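Local coordinates for protein delta-1-pyrroline-5-carboxylate dehydrogenase, mitochondrial (Mus musculus, PDB 4E3X) that probably oxidises glutamate gamma-semialdehyde, formed from proline or ornithine, to glutamate with NAD+ in mitochondria, as a homodimeric aldehyde dehydrogenase, at residues 95-99 and 100-104; 253-256 and 257-260; 262-266 and 267-271. All blocks are in the same frame, centred on the assembly; numbering follows the deposited sequence.

Two helix starts and one turn lie along the 259-261 edge of the parallel sheet in the NAD+-binding domain. Contacts 1 and 3 both have an aspartate at the N-cap of a helix; their centres lie about 8 Å apart and they touch, Ala97 N standing 2.8 Å from Pro263 O, a probable hydrogen bond. Contact 2 ends on edge strand 259-261, which leads into contact 3; these centres are about 20 Å apart. Between contacts 1 and 2 the centres are about 17 Å apart and the nearest atoms about 5 Å. Contact 3 comes nearest the cofactor site, Gly266 being about 4 Å from the side chain of Lys233, an NAD+-binding residue, and about 10 Å from a bound proline.

Contact 1 of 3, residues 95-99 and 100-104; sequences CYADK and ALLNR
Asp98 OD1 accepts the backbone N-H of Leu101 at 2.9 Å, the capping bond of an aspartate at the N-cap of helix 99-118. The donor meets the anti side of the carboxylate and comes in tilted, 30° out of its plane. What brings the oxygen there is the first torsion: CG of Asp98 lies between its own backbone N and carbonyl carbon (chi1 52°), which folds the short side chain back over the opening turn, about at a right angle to the side chain of Leu101. Below the cap the ordinary helical ladder begins, with Leu102 N giving a nearly straight bond to Asp98 O at 3.0 Å and Asn103 N reaching Lys99 O at 2.9 Å. On the inner side of the turn, the methyl of Ala97 is met by one branch of each leucine: CD2 of Leu102 lies 3.7 Å from Ala97 CB, and CD2 of Leu101 lies 3.9 Å from it. Ala97 and Leu102, just before the N-cap and four residues after it, form a hydrophobic staple beside the polar cap. Beyond the turn, Leu101 rests on Cys66 and Val68 of strand 62-68, while Leu102 packs against Val262 and Thr272. An alanine in place of Leu102 removes CD2 from the Ala97 methyl and would probably leave a gap toward Val262 and Thr272. The chemistry divides the helix start in two: an exposed carboxylate satisfies an early N-H and probably interacts favourably with the helix dipole, while buried methyls seat the same turn against strand 62-68 on one side and Val262 and helix 266-274 on the other.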
loop_
_atom_site.group_PDB
_atom_site.type_symbol
_atom_site.label_atom_id
_atom_site.label_comp_id
_atom_site.label_asym_id
_atom_site.label_seq_id
_atom_site.Cartn_x
_atom_site.Cartn_y
_atom_site.Cartn_z
ATOM N N CYS B 95 1.631 -2.205 -33.709
ATOM C CA CYS B 95 0.396 -2.967 -33.735
ATOM C C CYS B 95 -0.123 -3.225 -32.336
ATOM O O CYS B 95 0.625 -3.216 -31.361
ATOM C CB CYS B 95 0.572 -4.291 -34.487
ATOM S SG CYS B 95 1.702 -5.466 -33.709
ATOM N N TYR B 96 -1.421 -3.458 -32.246
ATOM C CA TYR B 96 -2.027 -3.809 -30.980
ATOM C C TYR B 96 -1.962 -5.319 -30.771
ATOM O O TYR B 96 -2.406 -6.077 -31.632
ATOM C CB TYR B 96 -3.494 -3.391 -30.971
ATOM C CG TYR B 96 -3.798 -1.917 -30.743
ATOM C CD1 TYR B 96 -2.867 -1.038 -30.199
ATOM C CD2 TYR B 96 -5.063 -1.425 -31.032
ATOM C CE1 TYR B 96 -3.202 0.303 -29.967
ATOM C CE2 TYR B 96 -5.399 -0.115 -30.811
ATOM C CZ TYR B 96 -4.476 0.748 -30.281
ATOM O OH TYR B 96 -4.856 2.057 -30.067
ATOM N N ALA B 97 -1.453 -5.747 -29.619
ATOM C CA ALA B 97 -1.464 -7.158 -29.251
ATOM C C ALA B 97 -2.913 -7.622 -29.181
ATOM O O ALA B 97 -3.758 -6.909 -28.632
ATOM C CB ALA B 97 -0.785 -7.357 -27.908
ATOM N N ASP B 98 -3.211 -8.785 -29.756
ATOM C CA ASP B 98 -4.538 -9.375 -29.586
ATOM C C ASP B 98 -4.620 -10.098 -28.239
ATOM O O ASP B 98 -3.616 -10.220 -27.525
ATOM C CB ASP B 98 -4.962 -10.276 -30.769
ATOM C CG ASP B 98 -3.934 -11.336 -31.126
ATOM O OD1 ASP B 98 -3.031 -11.616 -30.325
ATOM O OD2 ASP B 98 -4.043 -11.907 -32.230
ATOM N N LYS B 99 -5.813 -10.546 -27.872
ATOM C CA LYS B 99 -5.969 -11.217 -26.584
ATOM C C LYS B 99 -5.113 -12.481 -26.488
ATOM O O LYS B 99 -4.531 -12.766 -25.447
ATOM C CB LYS B 99 -7.445 -11.481 -26.274
ATOM C CG LYS B 99 -8.240 -10.188 -26.226
ATOM C CD LYS B 99 -9.684 -10.366 -25.771
ATOM C CE LYS B 99 -9.803 -10.444 -24.258
ATOM N NZ LYS B 99 -11.217 -10.680 -23.848
ATOM N N ALA B 100 -5.017 -13.225 -27.584
ATOM C CA ALA B 100 -4.144 -14.397 -27.604
ATOM C C ALA B 100 -2.693 -14.034 -27.281
ATOM O O ALA B 100 -2.032 -14.723 -26.493
ATOM C CB ALA B 100 -4.222 -15.087 -28.953
ATOM N N LEU B 101 -2.190 -12.966 -27.892
ATOM C CA LEU B 101 -0.801 -12.586 -27.678
ATOM C C LEU B 101 -0.587 -12.107 -26.248
ATOM O O LEU B 101 0.432 -12.406 -25.634
ATOM C CB LEU B 101 -0.344 -11.526 -28.689
ATOM C CG LEU B 101 1.112 -11.081 -28.551
ATOM C CD1 LEU B 101 2.046 -12.282 -28.678
ATOM C CD2 LEU B 101 1.421 -10.044 -29.605
ATOM N N LEU B 102 -1.551 -11.364 -25.718
ATOM C CA LEU B 102 -1.450 -10.913 -24.341
ATOM C C LEU B 102 -1.402 -12.101 -23.384
ATOM O O LEU B 102 -0.609 -12.122 -22.448
ATOM C CB LEU B 102 -2.609 -9.980 -24.001
ATOM C CG LEU B 102 -2.586 -8.611 -24.690
ATOM C CD1 LEU B 102 -3.866 -7.864 -24.383
ATOM C CD2 LEU B 102 -1.360 -7.782 -24.285
ATOM N N ASN B 103 -2.247 -13.096 -23.622
ATOM C CA ASN B 103 -2.227 -14.269 -22.768
ATOM C C ASN B 103 -0.936 -15.081 -22.910
ATOM O O ASN B 103 -0.425 -15.620 -21.930
ATOM C CB ASN B 103 -3.483 -15.118 -22.982
ATOM C CG ASN B 103 -4.699 -14.545 -22.247
ATOM O OD1 ASN B 103 -5.756 -14.308 -22.836
ATOM N ND2 ASN B 103 -4.536 -14.300 -20.958
ATOM N N ARG B 104 -0.404 -15.155 -24.127
ATOM C CA ARG B 104 0.889 -15.786 -24.349
ATOM C C ARG B 104 1.980 -15.053 -23.579
ATOM O O ARG B 104 2.874 -15.677 -22.993
ATOM C CB ARG B 104 1.233 -15.769 -25.830
ATOM C CG ARG B 104 2.539 -16.449 -26.115
ATOM C CD ARG B 104 2.450 -17.223 -27.400
ATOM N NE ARG B 104 2.666 -16.364 -28.556
ATOM C CZ ARG B 104 3.865 -15.953 -28.945
ATOM N NH1 ARG B 104 4.934 -16.295 -28.245
ATOM N NH2 ARG B 104 3.995 -15.198 -30.024
#

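Contact 2 of 3, residues 253-256 and 257-260; sequences GLPP and NIIQ
Leu254 lays its two methyl branches against two successive isoleucines across a type II beta turn, Pro255 to Ile258, that carries the chain from helix 239-251 into strand 259-261. This is a helix-to-strand connection of the Rossmann-type NAD+-binding domain, and Gly253 opens it by ending the helix in a Schellman motif. Leu254 CD1 lies 3.9 Å from Ile258 CG2, the two side chains crossing obliquely. Its other branch, CD2, meets Ile259 CD1 at 3.8 Å, and here the side chains are at about a right angle. The fork is presented this way because CG of Leu254 is anti to the backbone N (chi1 -172°), which carries the methyls toward Ile258 and Ile259. Ile258 also brings CG1 to 4.0 Å from Pro255 CB, so that it touches both residues, by CG2 on the leucine and by CG1 on the proline. Asn257 takes the third position of the turn with positive phi (72°), as a type II turn requires there. Outside the turn, Ala220 and Ala224 of helix 213-225 pack on Ile259, and Trp116 of helix 99-118 touches both Pro255 and Ile258. A water oxygen lies 2.8 Å from Pro255 O and 2.9 Å from Ile259 N, whose N-H it accepts. Past the turn, Gln260 NE2 donates to Asn257 OD1 at 3.0 Å, in the carbonyl plane on a lone pair, with an N-H...O angle of 160°.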
loop_
_atom_site.group_PDB
_atom_site.type_symbol
_atom_site.label_atom_id
_atom_site.label_comp_id
_atom_site.label_asym_id
_atom_site.label_seq_id
_atom_site.Cartn_x
_atom_site.Cartn_y
_atom_site.Cartn_z
ATOM N N GLY B 253 20.765 -5.596 -20.050
ATOM C CA GLY B 253 20.796 -6.912 -19.439
ATOM C C GLY B 253 19.486 -7.419 -18.856
ATOM O O GLY B 253 19.469 -8.463 -18.201
ATOM N N LEU B 254 18.385 -6.713 -19.082
ATOM C CA LEU B 254 17.103 -7.238 -18.619
ATOM C C LEU B 254 16.814 -8.549 -19.356
ATOM O O LEU B 254 16.796 -8.572 -20.584
ATOM C CB LEU B 254 15.981 -6.230 -18.876
ATOM C CG LEU B 254 14.644 -6.624 -18.243
ATOM C CD1 LEU B 254 14.693 -6.416 -16.741
ATOM C CD2 LEU B 254 13.525 -5.813 -18.849
ATOM N N PRO B 255 16.605 -9.649 -18.614
ATOM C CA PRO B 255 16.387 -10.940 -19.275
ATOM C C PRO B 255 15.066 -10.979 -20.043
ATOM O O PRO B 255 14.179 -10.156 -19.794
ATOM C CB PRO B 255 16.339 -11.929 -18.100
ATOM C CG PRO B 255 17.063 -11.249 -16.994
ATOM C CD PRO B 255 16.717 -9.796 -17.153
ATOM N N PRO B 256 14.933 -11.926 -20.980
ATOM C CA PRO B 256 13.650 -12.068 -21.675
ATOM C C PRO B 256 12.501 -12.422 -20.730
ATOM O O PRO B 256 12.708 -13.066 -19.693
ATOM C CB PRO B 256 13.905 -13.214 -22.670
ATOM C CG PRO B 256 15.083 -13.940 -22.124
ATOM C CD PRO B 256 15.929 -12.909 -21.443
ATOM N N ASN B 257 11.304 -11.982 -21.106
ATOM C CA ASN B 257 10.062 -12.301 -20.397
ATOM C C ASN B 257 9.888 -11.621 -19.048
ATOM O O ASN B 257 8.964 -11.953 -18.302
ATOM C CB ASN B 257 9.866 -13.809 -20.275
ATOM C CG ASN B 257 9.759 -14.470 -21.629
ATOM O OD1 ASN B 257 8.868 -14.148 -22.426
ATOM N ND2 ASN B 257 10.692 -15.372 -21.924
ATOM N N ILE B 258 10.766 -10.674 -18.728
ATOM C CA ILE B 258 10.594 -9.889 -17.509
ATOM C C ILE B 258 9.704 -8.657 -17.751
ATOM O O ILE B 258 8.815 -8.353 -16.948
ATOM C CB ILE B 258 11.944 -9.490 -16.894
ATOM C CG1 ILE B 258 12.822 -10.741 -16.687
ATOM C CG2 ILE B 258 11.744 -8.707 -15.586
ATOM C CD1 ILE B 258 12.121 -11.929 -15.984
ATOM N N ILE B 259 9.932 -7.953 -18.859
ATOM C CA ILE B 259 8.996 -6.932 -19.318
ATOM C C ILE B 259 8.601 -7.294 -20.742
ATOM O O ILE B 259 9.459 -7.377 -21.625
ATOM C CB ILE B 259 9.568 -5.499 -19.270
ATOM C CG1 ILE B 259 9.902 -5.092 -17.824
ATOM C CG2 ILE B 259 8.557 -4.521 -19.865
ATOM C CD1 ILE B 259 10.587 -3.745 -17.715
ATOM N N GLN B 260 7.309 -7.553 -20.950
ATOM C CA GLN B 260 6.768 -7.810 -22.274
ATOM C C GLN B 260 6.277 -6.484 -22.842
ATOM O O GLN B 260 5.549 -5.745 -22.174
ATOM C CB GLN B 260 5.623 -8.825 -22.195
ATOM C CG GLN B 260 5.926 -10.055 -21.332
ATOM C CD GLN B 260 6.892 -11.047 -21.971
ATOM O OE1 GLN B 260 7.887 -10.664 -22.588
ATOM N NE2 GLN B 260 6.615 -12.341 -21.787
HETATM O O HOH W 1 12.146 -8.519 -20.708
#

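Contact 3 of 3, residues 262-266 and 267-271; sequences VPADG and PTFGD
Val262, just past strand 259-261, places CG2 4.0 Å from Phe269 CE1, the two side chains at about a right angle. Two residues on, Ala264 turns its methyl to the base of the same phenylalanine, Ala264 CB 3.9 Å from Phe269 CB, a hydrophobic staple spanning the N-cap; both aliphatic groups approach the ring obliquely. Asp265 then caps helix 266-274. Its OD2 takes two bonds from Thr268, from the hydroxyl OG1 at 2.7 Å and from the backbone N at 3.0 Å; the donors come from opposite faces of the carboxylate plane, both on the anti side. CG of Asp265 lies anti to the backbone N (chi1 171°), which swings the carboxylate out over the first turn, where OD2 also passes 3.3 Å from Pro267 CD. The two bonds to OD2 probably hold the carboxylate against rotation. The main chain takes over with Asp265 O accepting from Phe269 N at 2.9 Å, and Gly266, the first helical residue, offers its O to Gly270 N at 3.0 Å in a nearly straight bond. Pro267 fits the first turn, where no N-H is needed for a helical bond. Phe269 faces inward onto the parallel sheet, against Ala205 and Ile207 of strand 203-207 and Leu231 and the NAD+-binding Lys233 of strand 230-233, with Leu102 of helix 99-118 at its flank.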
loop_
_atom_site.group_PDB
_atom_site.type_symbol
_atom_site.label_atom_id
_atom_site.label_comp_id
_atom_site.label_asym_id
_atom_site.label_seq_id
_atom_site.Cartn_x
_atom_site.Cartn_y
_atom_site.Cartn_z
ATOM N N VAL B 262 3.984 -4.712 -24.969
ATOM C CA VAL B 262 2.708 -5.077 -25.563
ATOM C C VAL B 262 1.729 -3.910 -25.701
ATOM O O VAL B 262 0.733 -3.823 -24.977
ATOM C CB VAL B 262 2.056 -6.278 -24.833
ATOM C CG1 VAL B 262 2.802 -7.554 -25.182
ATOM C CG2 VAL B 262 2.036 -6.069 -23.325
ATOM N N PRO B 263 1.989 -3.027 -26.674
ATOM C CA PRO B 263 0.953 -2.073 -27.088
ATOM C C PRO B 263 -0.355 -2.803 -27.362
ATOM O O PRO B 263 -0.334 -3.938 -27.836
ATOM C CB PRO B 263 1.503 -1.510 -28.404
ATOM C CG PRO B 263 2.991 -1.742 -28.338
ATOM C CD PRO B 263 3.169 -3.001 -27.558
ATOM N N ALA B 264 -1.483 -2.159 -27.074
ATOM C CA ALA B 264 -2.772 -2.824 -27.199
ATOM C C ALA B 264 -3.878 -1.787 -27.107
ATOM O O ALA B 264 -3.680 -0.690 -26.574
ATOM C CB ALA B 264 -2.941 -3.870 -26.093
ATOM N N ASP B 265 -5.048 -2.146 -27.612
ATOM C CA ASP B 265 -6.243 -1.367 -27.345
ATOM C C ASP B 265 -6.449 -1.315 -25.826
ATOM O O ASP B 265 -6.317 -2.332 -25.140
ATOM C CB ASP B 265 -7.431 -2.025 -28.040
ATOM C CG ASP B 265 -8.747 -1.409 -27.647
ATOM O OD1 ASP B 265 -9.035 -0.289 -28.108
ATOM O OD2 ASP B 265 -9.507 -2.061 -26.897
ATOM N N GLY B 266 -6.752 -0.137 -25.290
ATOM C CA GLY B 266 -6.851 0.027 -23.847
ATOM C C GLY B 266 -7.849 -0.901 -23.177
ATOM O O GLY B 266 -7.492 -1.652 -22.265
ATOM N N PRO B 267 -9.114 -0.846 -23.615
ATOM C CA PRO B 267 -10.114 -1.726 -23.002
ATOM C C PRO B 267 -9.760 -3.208 -23.159
ATOM O O PRO B 267 -9.923 -3.976 -22.218
ATOM C CB PRO B 267 -11.387 -1.368 -23.770
ATOM C CG PRO B 267 -11.202 0.099 -24.076
ATOM C CD PRO B 267 -9.739 0.200 -24.449
ATOM N N THR B 268 -9.248 -3.592 -24.323
ATOM C CA THR B 268 -8.859 -4.973 -24.562
ATOM C C THR B 268 -7.760 -5.425 -23.589
ATOM O O THR B 268 -7.818 -6.525 -23.022
ATOM C CB THR B 268 -8.376 -5.158 -26.006
ATOM O OG1 THR B 268 -9.404 -4.739 -26.908
ATOM C CG2 THR B 268 -8.043 -6.618 -26.287
ATOM N N PHE B 269 -6.757 -4.577 -23.402
ATOM C CA PHE B 269 -5.664 -4.868 -22.486
ATOM C C PHE B 269 -6.201 -5.037 -21.065
ATOM O O PHE B 269 -5.878 -6.014 -20.381
ATOM C CB PHE B 269 -4.626 -3.744 -22.544
ATOM C CG PHE B 269 -3.420 -3.995 -21.685
ATOM C CD1 PHE B 269 -2.392 -4.805 -22.136
ATOM C CD2 PHE B 269 -3.320 -3.432 -20.424
ATOM C CE1 PHE B 269 -1.288 -5.054 -21.339
ATOM C CE2 PHE B 269 -2.222 -3.670 -19.640
ATOM C CZ PHE B 269 -1.207 -4.480 -20.093
ATOM N N GLY B 270 -7.032 -4.097 -20.627
ATOM C CA GLY B 270 -7.598 -4.162 -19.291
ATOM C C GLY B 270 -8.441 -5.409 -19.086
ATOM O O GLY B 270 -8.333 -6.072 -18.056
ATOM N N ASP B 271 -9.268 -5.742 -20.078
ATOM C CA ASP B 271 -10.113 -6.937 -20.016
ATOM C C ASP B 271 -9.252 -8.180 -19.844
ATOM O O ASP B 271 -9.561 -9.071 -19.043
ATOM C CB ASP B 271 -10.939 -7.125 -21.298
ATOM C CG ASP B 271 -12.006 -6.063 -21.499
ATOM O OD1 ASP B 271 -12.239 -5.222 -20.604
ATOM O OD2 ASP B 271 -12.632 -6.098 -22.580
#